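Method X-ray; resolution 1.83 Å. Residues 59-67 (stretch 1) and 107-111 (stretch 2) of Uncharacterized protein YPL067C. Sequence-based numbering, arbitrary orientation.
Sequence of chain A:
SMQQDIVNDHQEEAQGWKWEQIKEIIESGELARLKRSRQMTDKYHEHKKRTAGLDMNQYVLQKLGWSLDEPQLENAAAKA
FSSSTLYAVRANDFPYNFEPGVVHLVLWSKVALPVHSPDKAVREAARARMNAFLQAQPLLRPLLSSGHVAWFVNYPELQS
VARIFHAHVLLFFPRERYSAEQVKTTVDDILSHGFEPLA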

# COMPACT_ATOMS: atom_id res chain seq x y z
N TYR A 59 -0.57 4.51 17.17
CA TYR A 59 0.54 3.57 17.15
C TYR A 59 1.32 3.73 15.86
O TYR A 59 2.53 3.93 15.88
N VAL A 60 0.61 3.73 14.73
CA VAL A 60 1.27 3.83 13.44
C VAL A 60 2.00 5.15 13.33
O VAL A 60 3.17 5.21 12.92
N LEU A 61 1.33 6.25 13.70
CA LEU A 61 1.99 7.55 13.68
C LEU A 61 3.30 7.48 14.43
O LEU A 61 4.32 7.98 13.96
N GLN A 62 3.27 6.86 15.62
CA GLN A 62 4.46 6.76 16.45
C GLN A 62 5.55 5.98 15.73
O GLN A 62 6.71 6.39 15.73
N LYS A 63 5.19 4.83 15.16
CA LYS A 63 6.17 3.97 14.50
C LYS A 63 6.77 4.62 13.27
O LYS A 63 7.94 4.38 12.95
N LEU A 64 5.99 5.40 12.54
CA LEU A 64 6.48 6.01 11.31
C LEU A 64 7.26 7.28 11.58
O LEU A 64 7.88 7.81 10.66
N GLY A 65 7.23 7.76 12.82
CA GLY A 65 7.89 9.01 13.18
C GLY A 65 7.07 10.23 12.85
O GLY A 65 7.63 11.31 12.63
N TRP A 66 5.74 10.09 12.78
CA TRP A 66 4.87 11.16 12.34
C TRP A 66 4.07 11.80 13.47
O TRP A 66 3.23 12.66 13.21
N SER A 67 4.31 11.41 14.72
CA SER A 67 3.60 11.99 15.85
C SER A 67 3.95 13.48 16.01
O SER A 67 4.97 13.96 15.50
N LEU A 107 1.59 1.28 1.44
CA LEU A 107 2.12 2.61 1.27
C LEU A 107 1.33 3.59 2.13
O LEU A 107 0.19 3.91 1.82
N TRP A 108 1.98 4.09 3.17
CA TRP A 108 1.42 5.07 4.10
C TRP A 108 1.76 6.47 3.62
O TRP A 108 2.88 6.74 3.15
N SER A 109 0.80 7.39 3.75
CA SER A 109 1.02 8.77 3.34
C SER A 109 0.51 9.75 4.41
O SER A 109 -0.62 9.61 4.87
N LYS A 110 1.36 10.70 4.78
CA LYS A 110 0.99 11.78 5.69
C LYS A 110 -0.10 12.66 5.10
O LYS A 110 -0.88 13.26 5.84
N VAL A 111 -0.13 12.77 3.78
CA VAL A 111 -1.13 13.55 3.06
C VAL A 111 -2.17 12.57 2.54
O VAL A 111 -1.86 11.63 1.79

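How does stretch 2 begin its approach to the helix? L107 takes no part: its side chain (chi1 t, chi2 p) is buried and out of reach of stretch 1. The next residue along the strand, W108, points its CA-to-CB bond toward the helix. With chi1 in m and chi2 at 91°, its indole offers one face to V60, whose own CA-to-CB bond points toward stretch 2. V60 is a t rotamer, and its CG1 sits almost squarely over the six-membered ring, 4.0 Å from the centroid and 8° off the normal, a CH-pi contact; the closest pair is V60 CG1 to W108 CZ3, also 4.0 Å.

What else surrounds W108? One helical turn beyond V60, L64 also points toward the strand, and in its m, t rotamer brings CD1 to 3.7 Å from W108 CB. The spacing of four residues is what puts V60 and L64 on the same side of the helix, and the backbone hydrogen bond from L64 N to V60 O (2.9 Å) joins the pair. W66 reaches the same residue from beyond the helix end: W66 CH2 lies 3.9 Å from W108 CB and 3.6 Å from W108 O, the carbonyl oxygen being at the edge of the ring, near its plane.

Does S109 contribute its side chain? Its CA-to-CB bond points away, as expected for the strand residue after an inward-facing one, so the contact is made by its backbone: W66 CZ3 approaches S109 C to 3.6 Å. The hydroxyl, with chi1 in t, is used within its own stretch, where S109 OG donates a hydrogen bond to V111 O at 2.7 Å.

How does K110 meet W66? K110 leaves CA sideways, but its extended chain (chi1 m, then t, t, t) carries the end over one face of the W66 indole. K110 CE lies 3.3 Å from the centroid of the five-membered ring, a close CH-pi contact, and 3.2 Å from W66 CD1. K110 NZ follows at 4.5 Å from that centroid, 25° off the normal, forming a cation-pi interaction while also hydrogen-bonding elsewhere in the structure. W66 (chi1 m, chi2 -2°), whose CA-to-CB bond points toward stretch 2, follows G65, whose positive phi ends the helix in a Schellman motif, with W66 N hydrogen-bonded to L61 O at 2.8 Å. No hydrogen bond crosses between the stretches, and V111, pointing away, makes no contact with stretch 1.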

# COMPACT_ATOMS: atom_id res chain seq x y z
CB TYR A 59 0.03 2.14 17.25
CG TYR A 59 1.16 1.12 17.21
CD1 TYR A 59 1.91 0.84 18.34
CD2 TYR A 59 1.49 0.46 16.04
CE1 TYR A 59 2.95 -0.08 18.32
CE2 TYR A 59 2.52 -0.47 16.00
CZ TYR A 59 3.24 -0.72 17.14
OH TYR A 59 4.28 -1.63 17.10
CB VAL A 60 0.26 3.64 12.30
CG1 VAL A 60 0.90 3.89 10.96
CG2 VAL A 60 -0.30 2.21 12.36
CB LEU A 61 1.11 8.63 14.31
CG LEU A 61 -0.08 9.08 13.50
CD1 LEU A 61 -1.01 9.90 14.41
CD2 LEU A 61 0.36 9.88 12.27
CB GLN A 62 4.13 6.08 17.78
CG GLN A 62 3.18 6.86 18.70
CD GLN A 62 3.91 7.90 19.54
OE1 GLN A 62 5.06 7.71 19.90
NE2 GLN A 62 3.22 9.00 19.85
CB LYS A 63 5.54 2.64 14.10
CG LYS A 63 5.06 1.75 15.24
CD LYS A 63 6.13 1.48 16.30
CE LYS A 63 7.33 0.72 15.76
NZ LYS A 63 8.42 0.67 16.78
CB LEU A 64 5.32 6.31 10.36
CG LEU A 64 4.62 5.09 9.75
CD1 LEU A 64 3.50 5.47 8.82
CD2 LEU A 64 5.62 4.22 8.99
CB TRP A 66 3.91 10.63 11.27
CG TRP A 66 4.60 10.15 10.00
CD1 TRP A 66 5.95 10.19 9.73
CD2 TRP A 66 3.98 9.56 8.85
NE1 TRP A 66 6.21 9.65 8.47
CE2 TRP A 66 5.02 9.25 7.91
CE3 TRP A 66 2.67 9.24 8.51
CZ2 TRP A 66 4.76 8.65 6.67
CZ3 TRP A 66 2.42 8.64 7.28
CH2 TRP A 66 3.47 8.35 6.37
CB SER A 67 3.93 11.24 17.14
OG SER A 67 5.30 11.37 17.48
CB LEU A 107 2.02 3.03 -0.19
CG LEU A 107 2.34 4.47 -0.55
CD1 LEU A 107 3.80 4.79 -0.24
CD2 LEU A 107 2.04 4.69 -2.05
CB TRP A 108 1.99 4.85 5.50
CG TRP A 108 1.67 3.53 6.06
CD1 TRP A 108 2.41 2.38 5.96
CD2 TRP A 108 0.50 3.19 6.79
NE1 TRP A 108 1.77 1.35 6.61
CE2 TRP A 108 0.60 1.82 7.14
CE3 TRP A 108 -0.63 3.91 7.21
CZ2 TRP A 108 -0.40 1.17 7.87
CZ3 TRP A 108 -1.61 3.27 7.93
CH2 TRP A 108 -1.50 1.92 8.24
CB SER A 109 0.30 9.08 2.02
OG SER A 109 0.53 10.43 1.63
CB LYS A 110 2.21 12.65 6.00
CG LYS A 110 3.07 12.25 7.17
CD LYS A 110 3.92 13.44 7.63
CE LYS A 110 5.23 13.01 8.29
NZ LYS A 110 6.33 14.01 8.11
CB VAL A 111 -0.50 14.34 1.91
CG1 VAL A 111 -1.55 15.21 1.22
CG2 VAL A 111 0.64 15.20 2.41